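Putative kinase (Chloroflexus aurantiacus, PDB 2RHM) is of unknown function but has the P-loop nucleoside triphosphate hydrolase fold and is probably a nucleotide-binding kinase. Local coordinates at residues Thr27-Pro32 / Ala177-Val182; Val42-Leu47 / Arg52-Arg57; Glu93-Leu98 / Ala102-Ile107; Thr19-Ala24 / Ile109-Ser114. All coordinates share one frame; numbering follows the deposited sequence.

Contact 1 (Thr27-Pro32 / Ala177-Val182)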
loop_
_atom_site.group_PDB
_atom_site.type_symbol
_atom_site.label_atom_id
_atom_site.label_comp_id
_atom_site.label_asym_id
_atom_site.label_seq_id
_atom_site.Cartn_x
_atom_site.Cartn_y
_atom_site.Cartn_z
ATOM N N THR B 27 4.957 -14.707 5.841
ATOM C CA THR B 27 5.065 -15.238 7.209
ATOM C C THR B 27 6.450 -15.813 7.488
ATOM O O THR B 27 7.011 -15.613 8.573
ATOM C CB THR B 27 3.993 -16.343 7.434
ATOM O OG1 THR B 27 2.697 -15.791 7.209
ATOM C CG2 THR B 27 4.057 -16.886 8.814
ATOM N N GLY B 28 7.000 -16.515 6.507
ATOM C CA GLY B 28 8.306 -17.156 6.631
ATOM C C GLY B 28 9.509 -16.232 6.613
ATOM O O GLY B 28 10.534 -16.541 7.229
ATOM N N LEU B 29 9.391 -15.106 5.917
ATOM C CA LEU B 29 10.478 -14.124 5.806
ATOM C C LEU B 29 10.198 -12.843 6.613
ATOM O O LEU B 29 11.056 -11.956 6.670
ATOM C CB LEU B 29 10.687 -13.738 4.342
ATOM C CG LEU B 29 10.934 -14.849 3.311
ATOM C CD1 LEU B 29 10.805 -14.295 1.905
ATOM C CD2 LEU B 29 12.277 -15.504 3.518
ATOM N N ARG B 30 9.016 -12.761 7.225
ATOM C CA ARG B 30 8.577 -11.579 7.959
ATOM C C ARG B 30 8.711 -10.317 7.095
ATOM O O ARG B 30 9.335 -9.330 7.488
ATOM C CB ARG B 30 9.346 -11.435 9.276
ATOM C CG ARG B 30 9.229 -12.656 10.174
ATOM C CD ARG B 30 10.034 -12.502 11.454
ATOM N NE ARG B 30 9.548 -11.368 12.226
ATOM C CZ ARG B 30 8.464 -11.388 13.002
ATOM N NH1 ARG B 30 7.730 -12.492 13.132
ATOM N NH2 ARG B 30 8.106 -10.289 13.648
ATOM N N LEU B 31 8.093 -10.358 5.927
ATOM C CA LEU B 31 8.140 -9.234 4.981
ATOM C C LEU B 31 6.742 -8.750 4.626
ATOM O O LEU B 31 5.761 -9.512 4.714
ATOM C CB LEU B 31 8.896 -9.624 3.697
ATOM C CG LEU B 31 10.381 -9.986 3.828
ATOM C CD1 LEU B 31 10.903 -10.447 2.484
ATOM C CD2 LEU B 31 11.186 -8.808 4.349
ATOM N N PRO B 32 6.634 -7.464 4.240
ATOM C CA PRO B 32 5.360 -6.928 3.781
ATOM C C PRO B 32 4.951 -7.587 2.475
ATOM O O PRO B 32 5.810 -7.972 1.657
ATOM C CB PRO B 32 5.641 -5.432 3.553
ATOM C CG PRO B 32 6.960 -5.173 4.152
ATOM C CD PRO B 32 7.704 -6.457 4.184
ATOM N N ALA B 177 10.791 -25.411 2.074
ATOM C CA ALA B 177 11.869 -25.501 1.097
ATOM C C ALA B 177 11.847 -24.275 0.193
ATOM O O ALA B 177 12.895 -23.701 -0.131
ATOM C CB ALA B 177 11.753 -26.796 0.279
ATOM N N ILE B 178 10.646 -23.843 -0.187
ATOM C CA ILE B 178 10.486 -22.673 -1.042
ATOM C C ILE B 178 10.919 -21.417 -0.284
ATOM O O ILE B 178 11.681 -20.615 -0.800
ATOM C CB ILE B 178 9.045 -22.557 -1.564
ATOM C CG1 ILE B 178 8.703 -23.789 -2.426
ATOM C CG2 ILE B 178 8.885 -21.277 -2.360
ATOM C CD1 ILE B 178 7.217 -23.996 -2.649
ATOM N N VAL B 179 10.498 -21.276 0.970
ATOM C CA VAL B 179 10.958 -20.162 1.792
ATOM C C VAL B 179 12.486 -20.165 1.908
ATOM O O VAL B 179 13.111 -19.119 1.749
ATOM C CB VAL B 179 10.339 -20.183 3.201
ATOM C CG1 VAL B 179 11.041 -19.168 4.119
ATOM C CG2 VAL B 179 8.841 -19.903 3.129
ATOM N N GLN B 180 13.083 -21.333 2.166
ATOM C CA GLN B 180 14.556 -21.432 2.271
ATOM C C GLN B 180 15.284 -21.053 0.979
ATOM O O GLN B 180 16.357 -20.439 1.031
ATOM C CB GLN B 180 15.006 -22.827 2.724
ATOM C CG GLN B 180 14.612 -23.154 4.149
ATOM C CD GLN B 180 14.915 -22.018 5.092
ATOM O OE1 GLN B 180 16.033 -21.499 5.117
ATOM N NE2 GLN B 180 13.909 -21.603 5.862
ATOM N N TRP B 181 14.725 -21.454 -0.157
ATOM C CA TRP B 181 15.252 -21.050 -1.460
ATOM C C TRP B 181 15.362 -19.528 -1.559
ATOM O O TRP B 181 16.418 -18.999 -1.922
ATOM C CB TRP B 181 14.390 -21.619 -2.581
ATOM C CG TRP B 181 14.943 -21.327 -3.964
ATOM C CD1 TRP B 181 15.827 -22.076 -4.677
ATOM C CD2 TRP B 181 14.633 -20.193 -4.776
ATOM N NE1 TRP B 181 16.076 -21.481 -5.885
ATOM C CE2 TRP B 181 15.364 -20.319 -5.973
ATOM C CE3 TRP B 181 13.805 -19.080 -4.609
ATOM C CZ2 TRP B 181 15.290 -19.366 -6.999
ATOM C CZ3 TRP B 181 13.730 -18.147 -5.622
ATOM C CH2 TRP B 181 14.468 -18.297 -6.801
ATOM N N VAL B 182 14.284 -18.830 -1.206
ATOM C CA VAL B 182 14.298 -17.364 -1.163
ATOM C C VAL B 182 15.318 -16.842 -0.134
ATOM O O VAL B 182 16.087 -15.939 -0.435
ATOM C CB VAL B 182 12.886 -16.759 -0.855
ATOM C CG1 VAL B 182 12.961 -15.246 -0.779
ATOM C CG2 VAL B 182 11.887 -17.158 -1.905
#

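Contact 2 (Val42-Leu47 / Arg52-Arg57)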
loop_
_atom_site.group_PDB
_atom_site.type_symbol
_atom_site.label_atom_id
_atom_site.label_comp_id
_atom_site.label_asym_id
_atom_site.label_seq_id
_atom_site.Cartn_x
_atom_site.Cartn_y
_atom_site.Cartn_z
ATOM N N VAL B 42 -10.121 -4.357 -1.404
ATOM C CA VAL B 42 -10.263 -3.150 -0.594
ATOM C C VAL B 42 -11.053 -2.118 -1.420
ATOM O O VAL B 42 -11.972 -1.486 -0.917
ATOM C CB VAL B 42 -8.898 -2.572 -0.168
ATOM C CG1 VAL B 42 -9.077 -1.244 0.512
ATOM C CG2 VAL B 42 -8.166 -3.548 0.760
HETATM N N MSE B 43 -10.719 -1.973 -2.701
HETATM C CA MSE B 43 -11.446 -1.043 -3.543
HETATM C C MSE B 43 -12.899 -1.427 -3.797
HETATM O O MSE B 43 -13.755 -0.550 -3.823
HETATM C CB MSE B 43 -10.708 -0.786 -4.849
HETATM C CG MSE B 43 -9.585 0.184 -4.623
HETATM SE SE MSE B 43 -8.678 0.686 -6.281
HETATM C CE MSE B 43 -7.920 -0.522 -6.318
ATOM N N PHE B 44 -13.181 -2.710 -4.000
ATOM C CA PHE B 44 -14.566 -3.134 -4.216
ATOM C C PHE B 44 -15.388 -2.842 -2.958
ATOM O O PHE B 44 -16.543 -2.417 -3.030
ATOM C CB PHE B 44 -14.647 -4.632 -4.521
ATOM C CG PHE B 44 -14.103 -5.054 -5.866
ATOM C CD1 PHE B 44 -14.327 -4.320 -7.017
ATOM C CD2 PHE B 44 -13.415 -6.256 -5.984
ATOM C CE1 PHE B 44 -13.848 -4.761 -8.242
ATOM C CE2 PHE B 44 -12.934 -6.690 -7.203
ATOM C CZ PHE B 44 -13.143 -5.955 -8.329
ATOM N N ASP B 45 -14.794 -3.078 -1.794
ATOM C CA ASP B 45 -15.488 -2.783 -0.526
ATOM C C ASP B 45 -15.749 -1.284 -0.306
ATOM O O ASP B 45 -16.801 -0.903 0.193
ATOM C CB ASP B 45 -14.735 -3.395 0.656
ATOM C CG ASP B 45 -14.783 -4.925 0.665
ATOM O OD1 ASP B 45 -15.555 -5.553 -0.099
ATOM O OD2 ASP B 45 -14.036 -5.518 1.449
ATOM N N GLY B 46 -14.812 -0.434 -0.696
ATOM C CA GLY B 46 -14.978 0.997 -0.523
ATOM C C GLY B 46 -15.783 1.704 -1.602
ATOM O O GLY B 46 -16.442 2.701 -1.313
ATOM N N LEU B 47 -15.729 1.210 -2.838
ATOM C CA LEU B 47 -16.394 1.864 -3.978
ATOM C C LEU B 47 -17.518 1.067 -4.623
ATOM O O LEU B 47 -18.248 1.593 -5.462
ATOM C CB LEU B 47 -15.375 2.138 -5.066
ATOM C CG LEU B 47 -14.126 2.907 -4.648
ATOM C CD1 LEU B 47 -13.111 2.778 -5.743
ATOM C CD2 LEU B 47 -14.451 4.356 -4.314
ATOM N N ARG B 52 -17.555 -7.038 -15.185
ATOM C CA ARG B 52 -16.187 -7.363 -15.525
ATOM C C ARG B 52 -15.361 -6.128 -15.927
ATOM O O ARG B 52 -14.181 -6.059 -15.609
ATOM C CB ARG B 52 -16.162 -8.414 -16.640
ATOM C CG ARG B 52 -14.791 -9.034 -16.870
ATOM N N GLU B 53 -15.975 -5.173 -16.626
ATOM C CA GLU B 53 -15.278 -3.943 -17.054
ATOM C C GLU B 53 -14.842 -3.126 -15.837
ATOM O O GLU B 53 -13.735 -2.596 -15.807
ATOM C CB GLU B 53 -16.160 -3.098 -17.996
ATOM C CG GLU B 53 -15.533 -1.754 -18.449
ATOM C CD GLU B 53 -16.398 -0.999 -19.465
ATOM O OE1 GLU B 53 -16.363 -1.348 -20.672
ATOM O OE2 GLU B 53 -17.111 -0.046 -19.057
ATOM N N TRP B 54 -15.688 -3.065 -14.816
ATOM C CA TRP B 54 -15.350 -2.354 -13.585
ATOM C C TRP B 54 -14.205 -3.082 -12.863
ATOM O O TRP B 54 -13.263 -2.456 -12.363
ATOM C CB TRP B 54 -16.578 -2.224 -12.687
ATOM C CG TRP B 54 -16.289 -1.545 -11.412
ATOM C CD1 TRP B 54 -16.281 -2.109 -10.171
ATOM C CD2 TRP B 54 -15.920 -0.176 -11.232
ATOM N NE1 TRP B 54 -15.960 -1.168 -9.227
ATOM C CE2 TRP B 54 -15.740 0.027 -9.847
ATOM C CE3 TRP B 54 -15.757 0.907 -12.102
ATOM C CZ2 TRP B 54 -15.376 1.262 -9.311
ATOM C CZ3 TRP B 54 -15.408 2.133 -11.572
ATOM C CH2 TRP B 54 -15.199 2.293 -10.190
ATOM N N SER B 55 -14.288 -4.412 -12.839
ATOM C CA SER B 55 -13.230 -5.248 -12.258
ATOM C C SER B 55 -11.884 -4.979 -12.937
ATOM O O SER B 55 -10.856 -4.880 -12.273
ATOM C CB SER B 55 -13.616 -6.723 -12.354
ATOM O OG SER B 55 -12.588 -7.577 -11.874
ATOM N N ARG B 56 -11.900 -4.849 -14.265
ATOM C CA ARG B 56 -10.694 -4.567 -15.025
ATOM C C ARG B 56 -10.130 -3.205 -14.696
ATOM O O ARG B 56 -8.909 -3.049 -14.586
ATOM C CB ARG B 56 -10.956 -4.661 -16.531
ATOM C CG ARG B 56 -11.216 -6.055 -17.011
ATOM C CD ARG B 56 -11.490 -6.077 -18.505
ATOM N N ARG B 57 -11.006 -2.218 -14.559
ATOM C CA ARG B 57 -10.563 -0.854 -14.241
ATOM C C ARG B 57 -10.019 -0.805 -12.820
ATOM O O ARG B 57 -9.019 -0.164 -12.555
ATOM C CB ARG B 57 -11.702 0.146 -14.377
ATOM C CG ARG B 57 -12.262 0.316 -15.792
ATOM C CD ARG B 57 -13.580 1.013 -15.765
ATOM N NE ARG B 57 -13.456 2.364 -15.248
ATOM C CZ ARG B 57 -14.485 3.158 -14.968
ATOM N NH1 ARG B 57 -15.740 2.745 -15.132
ATOM N NH2 ARG B 57 -14.255 4.366 -14.489
#

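Contact 3 (Glu93-Leu98 / Ala102-Ile107)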
loop_
_atom_site.group_PDB
_atom_site.type_symbol
_atom_site.label_atom_id
_atom_site.label_comp_id
_atom_site.label_asym_id
_atom_site.label_seq_id
_atom_site.Cartn_x
_atom_site.Cartn_y
_atom_site.Cartn_z
ATOM N N GLU B 93 8.245 -2.845 -18.107
ATOM C CA GLU B 93 8.615 -1.432 -18.059
ATOM C C GLU B 93 8.185 -0.815 -16.722
ATOM O O GLU B 93 8.861 0.087 -16.207
ATOM C CB GLU B 93 8.031 -0.656 -19.223
ATOM C CG GLU B 93 8.511 0.806 -19.251
ATOM C CD GLU B 93 8.135 1.530 -20.522
ATOM O OE1 GLU B 93 7.635 0.875 -21.454
ATOM O OE2 GLU B 93 8.349 2.761 -20.591
ATOM N N ARG B 94 7.090 -1.282 -16.138
ATOM C CA ARG B 94 6.741 -0.757 -14.814
ATOM C C ARG B 94 7.806 -1.107 -13.778
ATOM O O ARG B 94 8.102 -0.284 -12.913
ATOM C CB ARG B 94 5.373 -1.214 -14.325
ATOM C CG ARG B 94 4.181 -0.654 -15.106
ATOM C CD ARG B 94 2.946 -1.444 -14.732
ATOM N NE ARG B 94 1.829 -1.164 -15.623
ATOM C CZ ARG B 94 0.874 -2.033 -15.937
ATOM N NH1 ARG B 94 0.916 -3.291 -15.518
ATOM N NH2 ARG B 94 -0.092 -1.655 -16.764
HETATM N N MSE B 95 8.364 -2.312 -13.863
HETATM C CA MSE B 95 9.430 -2.729 -12.952
HETATM C C MSE B 95 10.701 -1.931 -13.207
HETATM O O MSE B 95 11.406 -1.557 -12.282
HETATM C CB MSE B 95 9.694 -4.219 -13.073
HETATM C CG MSE B 95 8.570 -5.056 -12.555
HETATM SE SE MSE B 95 8.638 -5.221 -10.632
HETATM C CE MSE B 95 6.910 -6.167 -10.442
ATOM N N GLN B 96 10.999 -1.651 -14.463
ATOM C CA GLN B 96 12.135 -0.792 -14.775
ATOM C C GLN B 96 11.980 0.603 -14.202
ATOM O O GLN B 96 12.920 1.164 -13.647
ATOM C CB GLN B 96 12.329 -0.730 -16.283
ATOM C CG GLN B 96 12.979 -1.992 -16.783
ATOM C CD GLN B 96 12.819 -2.211 -18.271
ATOM O OE1 GLN B 96 12.339 -1.340 -18.997
ATOM N NE2 GLN B 96 13.194 -3.397 -18.723
ATOM N N ASN B 97 10.793 1.160 -14.350
ATOM C CA ASN B 97 10.481 2.479 -13.819
ATOM C C ASN B 97 10.555 2.506 -12.298
ATOM O O ASN B 97 11.045 3.469 -11.719
ATOM C CB ASN B 97 9.119 2.937 -14.327
ATOM C CG ASN B 97 9.140 3.261 -15.813
ATOM O OD1 ASN B 97 10.203 3.428 -16.397
ATOM N ND2 ASN B 97 7.965 3.332 -16.427
ATOM N N LEU B 98 10.079 1.442 -11.658
ATOM C CA LEU B 98 10.198 1.296 -10.218
ATOM C C LEU B 98 11.661 1.290 -9.796
ATOM O O LEU B 98 12.044 2.033 -8.879
ATOM C CB LEU B 98 9.529 -0.002 -9.741
ATOM C CG LEU B 98 9.586 -0.275 -8.227
ATOM C CD1 LEU B 98 8.910 0.822 -7.388
ATOM C CD2 LEU B 98 8.958 -1.596 -7.910
ATOM N N ALA B 102 13.539 3.453 -7.003
ATOM C CA ALA B 102 13.610 2.650 -5.799
ATOM C C ALA B 102 14.333 1.353 -6.130
ATOM O O ALA B 102 13.686 0.326 -6.345
ATOM C CB ALA B 102 12.191 2.375 -5.341
ATOM N N PRO B 103 15.677 1.407 -6.215
ATOM C CA PRO B 103 16.476 0.243 -6.569
ATOM C C PRO B 103 16.221 -0.991 -5.703
ATOM O O PRO B 103 16.052 -0.895 -4.494
ATOM C CB PRO B 103 17.923 0.739 -6.430
ATOM C CG PRO B 103 17.850 2.030 -5.766
ATOM C CD PRO B 103 16.519 2.601 -6.040
ATOM N N PHE B 104 16.193 -2.144 -6.354
ATOM C CA PHE B 104 15.905 -3.404 -5.711
ATOM C C PHE B 104 16.664 -4.484 -6.436
ATOM O O PHE B 104 17.085 -4.305 -7.576
ATOM C CB PHE B 104 14.402 -3.731 -5.750
ATOM C CG PHE B 104 13.814 -3.786 -7.158
ATOM C CD1 PHE B 104 13.926 -4.932 -7.923
ATOM C CD2 PHE B 104 13.126 -2.707 -7.690
ATOM C CE1 PHE B 104 13.429 -4.965 -9.228
ATOM C CE2 PHE B 104 12.624 -2.742 -8.979
ATOM C CZ PHE B 104 12.752 -3.866 -9.739
ATOM N N THR B 105 16.818 -5.601 -5.750
ATOM C CA THR B 105 17.375 -6.818 -6.298
ATOM C C THR B 105 16.233 -7.816 -6.432
ATOM O O THR B 105 15.660 -8.227 -5.417
ATOM C CB THR B 105 18.429 -7.402 -5.343
ATOM O OG1 THR B 105 19.497 -6.463 -5.176
ATOM C CG2 THR B 105 18.992 -8.668 -5.909
ATOM N N PRO B 106 15.891 -8.223 -7.675
ATOM C CA PRO B 106 14.742 -9.109 -7.887
ATOM C C PRO B 106 14.978 -10.586 -7.606
ATOM O O PRO B 106 16.058 -11.127 -7.903
ATOM C CB PRO B 106 14.431 -8.920 -9.369
ATOM C CG PRO B 106 15.776 -8.699 -9.976
ATOM C CD PRO B 106 16.563 -7.891 -8.951
ATOM N N ILE B 107 13.959 -11.215 -7.024
ATOM C CA ILE B 107 13.906 -12.657 -6.826
ATOM C C ILE B 107 12.502 -13.023 -7.295
ATOM O O ILE B 107 11.544 -12.401 -6.864
ATOM C CB ILE B 107 14.076 -13.049 -5.364
ATOM C CG1 ILE B 107 15.450 -12.588 -4.841
ATOM C CG2 ILE B 107 13.927 -14.584 -5.220
ATOM C CD1 ILE B 107 15.612 -12.755 -3.339
#

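Contact 4 (Thr19-Ala24 / Ile109-Ser114)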
loop_
_atom_site.group_PDB
_atom_site.type_symbol
_atom_site.label_atom_id
_atom_site.label_comp_id
_atom_site.label_asym_id
_atom_site.label_seq_id
_atom_site.Cartn_x
_atom_site.Cartn_y
_atom_site.Cartn_z
ATOM N N THR B 19 -1.279 -17.031 -4.376
ATOM C CA THR B 19 -1.782 -16.364 -3.183
ATOM C C THR B 19 -1.249 -17.059 -1.931
ATOM O O THR B 19 -0.612 -16.445 -1.066
ATOM C CB THR B 19 -3.314 -16.356 -3.134
ATOM O OG1 THR B 19 -3.813 -15.768 -4.331
ATOM C CG2 THR B 19 -3.776 -15.588 -1.950
ATOM N N THR B 20 -1.463 -18.362 -1.845
ATOM C CA THR B 20 -1.023 -19.112 -0.665
ATOM C C THR B 20 0.482 -19.042 -0.467
ATOM O O THR B 20 0.958 -18.833 0.648
ATOM C CB THR B 20 -1.447 -20.580 -0.788
ATOM O OG1 THR B 20 -2.876 -20.632 -0.747
ATOM C CG2 THR B 20 -0.877 -21.422 0.367
ATOM N N LEU B 21 1.207 -19.227 -1.559
ATOM C CA LEU B 21 2.649 -19.196 -1.554
ATOM C C LEU B 21 3.213 -17.841 -1.128
ATOM O O LEU B 21 4.114 -17.770 -0.291
ATOM C CB LEU B 21 3.184 -19.619 -2.915
ATOM C CG LEU B 21 4.703 -19.789 -2.997
ATOM C CD1 LEU B 21 5.077 -20.820 -4.048
ATOM C CD2 LEU B 21 5.466 -18.469 -3.235
ATOM N N SER B 22 2.659 -16.760 -1.669
ATOM C CA SER B 22 3.134 -15.435 -1.294
ATOM C C SER B 22 2.860 -15.156 0.196
ATOM O O SER B 22 3.687 -14.563 0.898
ATOM C CB SER B 22 2.502 -14.373 -2.185
ATOM O OG SER B 22 1.121 -14.286 -1.945
ATOM N N GLN B 23 1.726 -15.628 0.697
ATOM C CA GLN B 23 1.394 -15.454 2.111
ATOM C C GLN B 23 2.350 -16.250 3.026
ATOM O O GLN B 23 2.768 -15.770 4.097
ATOM C CB GLN B 23 -0.075 -15.806 2.344
ATOM C CG GLN B 23 -1.050 -14.791 1.694
ATOM C CD GLN B 23 -2.531 -15.186 1.802
ATOM O OE1 GLN B 23 -2.871 -16.329 2.127
ATOM N NE2 GLN B 23 -3.413 -14.233 1.511
ATOM N N ALA B 24 2.687 -17.465 2.606
ATOM C CA ALA B 24 3.673 -18.292 3.295
ATOM C C ALA B 24 5.063 -17.642 3.309
ATOM O O ALA B 24 5.807 -17.783 4.282
ATOM C CB ALA B 24 3.770 -19.673 2.630
ATOM N N ILE B 109 9.410 -15.915 -8.178
ATOM C CA ILE B 109 8.776 -17.236 -8.064
ATOM C C ILE B 109 7.546 -17.264 -8.964
ATOM O O ILE B 109 6.653 -16.400 -8.867
ATOM C CB ILE B 109 8.373 -17.579 -6.626
ATOM C CG1 ILE B 109 9.577 -17.479 -5.703
ATOM C CG2 ILE B 109 7.787 -18.990 -6.565
ATOM C CD1 ILE B 109 9.273 -17.746 -4.305
ATOM N N ARG B 110 7.535 -18.230 -9.876
ATOM C CA ARG B 110 6.441 -18.400 -10.803
ATOM C C ARG B 110 5.682 -19.666 -10.436
ATOM O O ARG B 110 6.264 -20.735 -10.318
ATOM C CB ARG B 110 6.917 -18.495 -12.249
ATOM C CG ARG B 110 5.769 -18.869 -13.164
ATOM C CD ARG B 110 6.172 -19.045 -14.579
ATOM N NE ARG B 110 7.148 -20.115 -14.768
ATOM C CZ ARG B 110 7.452 -20.625 -15.952
ATOM N NH1 ARG B 110 6.846 -20.182 -17.037
ATOM N NH2 ARG B 110 8.352 -21.596 -16.056
ATOM N N CYS B 111 4.379 -19.527 -10.222
ATOM C CA CYS B 111 3.545 -20.671 -9.920
ATOM C C CYS B 111 2.864 -21.147 -11.177
ATOM O O CYS B 111 2.466 -20.336 -11.993
ATOM C CB CYS B 111 2.488 -20.295 -8.893
ATOM S SG CYS B 111 3.196 -19.744 -7.352
ATOM N N VAL B 112 2.730 -22.464 -11.317
ATOM C CA VAL B 112 2.093 -23.063 -12.474
ATOM C C VAL B 112 1.265 -24.265 -11.993
ATOM O O VAL B 112 1.466 -24.759 -10.892
ATOM C CB VAL B 112 3.146 -23.522 -13.532
ATOM C CG1 VAL B 112 3.984 -22.333 -14.048
ATOM C CG2 VAL B 112 4.050 -24.612 -12.971
ATOM N N ALA B 113 0.300 -24.686 -12.797
ATOM C CA ALA B 113 -0.451 -25.917 -12.521
ATOM C C ALA B 113 -1.178 -26.363 -13.764
ATOM O O ALA B 113 -1.357 -25.589 -14.705
ATOM C CB ALA B 113 -1.420 -25.730 -11.400
ATOM N N SER B 114 -1.637 -27.611 -13.741
ATOM C CA SER B 114 -2.302 -28.192 -14.900
ATOM C C SER B 114 -3.630 -27.503 -15.132
ATOM O O SER B 114 -4.262 -27.009 -14.187
ATOM C CB SER B 114 -2.486 -29.713 -14.740
ATOM O OG SER B 114 -3.477 -30.029 -13.775
#

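Contact 1 (Thr27-Pro32 / Ala177-Val182)
In this P-loop NTPase fold, the last turn of helix 18-29 packs against the C-terminal helix 175-187 through Gly-28, Leu-29, Val-179 and Val-182. The contact is small and apolar. Leu-29 supplies the reach. Its CG stands anti to the carbonyl carbon (chi1 -54°), and the two methyls at its end fork over two successive turns of the other helix. CD1 meets CG1 of Val-182 at 3.6 Å, and here the side chains cross at about a right angle. CD2 lies 3.9 Å from CG1 of Val-179, and the two side chains slide past each other in opposite directions. In both valines the methyl that touches is CG1, the one anti to the backbone N.

The backbones come nearest at Gly-28, whose CA is 6.3 Å from CA of Val-179. Its lack of a side chain fits this approach, because a CB built there would lie only 3.0 Å from Val-179 CG2. Beyond Leu-29 the chain leaves the helix at Arg-30, which has a positive phi of 52°. It then runs towards the sheet, where Pro-32 shares backbone hydrogen bonds with Ile-81. Arg-30 and Pro-32 pack on Gln-75 and Ser-76 of the second subunit. Below the two helices, Leu-29 and Val-182 both rest on Ile-8 of strand 6-12, so the pair sits over one face of the parallel sheet. Val-179 CG1 also faces the backbone of the first helix, with Gly-28 O 4.1 Å away.

Contact 2 (Val42-Leu47 / Arg52-Arg57)
Phe-44 sets the rim of its ring against Trp-54 and Ser-55. Its CG is anti to the carbonyl carbon (chi1 -70°), which swings the ring across to helix 52-75. CE1 approaches Trp-54 CD1 at 4.1 Å. CZ meets Ser-55 OG at 3.9 Å. Both partners lie at the edge of the phenyl ring, near its plane. The ring also meets those of His-132 and His-135, the latter edge-to-face. Trp-54 reaches back with CG anti to its own backbone N (chi1 178°), and the far rim of its indole meets Leu-47, with CZ2 4.3 Å from Leu-47 CB. The polar ends are held from outside the two segments: Trp-54 NE1 bonds to Gly-48 O, and Ser-55 OG to His-135 O and Lys-40 NZ. With an alanine here in place of Phe-44, Trp-54 and Ser-55 would probably lose their shared partner, and a gap would open beside the two histidines.

A short loop joins the two helices, and the axes of the short segments pass 11.4 Å apart at 119°. Phe-44 and the selenomethionine Met-43 continue the packing along helix 52-75 at Val-58. The second subunit adds to this packing: its Trp-54 packs on Trp-54, and its Arg-57 bonds to Leu-47 O at the end of helix 36-47.

Contact 3 (Glu93-Leu98 / Ala102-Ile107)
Phe-104 holds its CG between the backbone N and the carbonyl carbon (chi1 58°), which turns the ring back onto Met-95 and Leu-98 of the preceding helix. Leu-98 answers with CG anti to its backbone N (chi1 -180°). The two side chains cross at about a right angle, and Leu-98 CG comes 4.0 Å from Phe-104 CE2. CD2 of the same leucine touches that ring carbon too.

The ring edge also points at the helix backbone. Met-95 O lies in the plane of the ring, 3.7 Å from Phe-104 CZ and about as near to CE2. A carbonyl oxygen there would face the weakly positive ring hydrogens. Met-95, modelled as selenomethionine, adds a Met-aromatic contact. Its SE is 5.3 Å from the centroid of the Phe-104 ring and sits obliquely to it.

These residues form the second half of a beta-alpha-beta crossover. Strand 80-83 leads through helix 88-101 into the parallel strand 105-112, and the connection passes over strand 6-12 between them. Met-95, Leu-98 and Phe-104 all touch Leu-7 of that middle strand. Leu-98 also rests on Ala-71 and Met-95 on Tyr-67, both of helix 52-75. His-99 meets the Phe-104 ring edge-to-face.

The chain leaves helical geometry at Ala-102. Its N makes a weak hydrogen bond to Leu-98 O, 2.8 Å long and bent to 130°. The methyl of Ala-102 tucks in beside the same turn, with CB 3.6 Å from Leu-98 O and 4.2 Å from Leu-98 CD1.

Contact 4 (Thr19-Ala24 / Ile109-Ser114)
No ring or other flat side-chain group takes part where Leu-21 meets Ile-109 and Cys-111, so there are no faces or edges to match, only methyls and a thiol. Leu-21 carries the whole contact from the helix side. Its CG is anti to the backbone N (chi1 -173°), and both methyls come down on strand 105-112. CD2 meets Ile-109 CD1 at 4.0 Å. CD1 lies 4.0 Å from Cys-111 SG. Ile-109 CG2 comes in under the fork, 4.1 Å from Leu-21 CD1 and equally near CD2. Ile-109 and Cys-111 both direct their side chains at the helix, while Arg-110 between them points away, as strand alternation requires. With an alanine at Leu-21, Ile-109 and the Cys-111 thiol would probably lose the two methyls that pack on them, and a gap would open between helix and sheet.

The helix is the one that follows the probable P-loop (Walker A), a pattern that includes Thr-19. Through Leu-21 this helix packs on the central sheet. The side chain of Cys-111 is about 10 Å from the bound benzoic acid. Strand 105-112 lies between strands 6-12 and 162-166: Ile-109 bonds to the backbone of Ile-9 and Thr-11, and Arg-110 to that of Leu-163 and Val-165. Leu-21 also touches Val-10 and Val-165 of those flanking strands, and Met-175 and Ile-178 of helix 175-187 close over its side.

In the fold
From the N terminus, helix 18-29 opens two long loops, first at 19-24 (contact 4) and then at 27-32 (contact 1). Contact 2 closes first, joining helix 36-47 to the start of helix 52-75. Contact 3 follows in series and turns helix 88-101 into strand 105-112. Both lie within the two long loops. Contact 4 closes next, on the same strand that contact 3 enters. Contact 1 closes last, on the C-terminal helix, so contacts 1 and 4 cross. These two also touch, as in Val-182 against Ile-109, and Trp-181 joins contact 1 to contact 3 at Ile-107. Contact 2 stands apart, about 30 Å from contact 1 between centres, though both touch the second subunit.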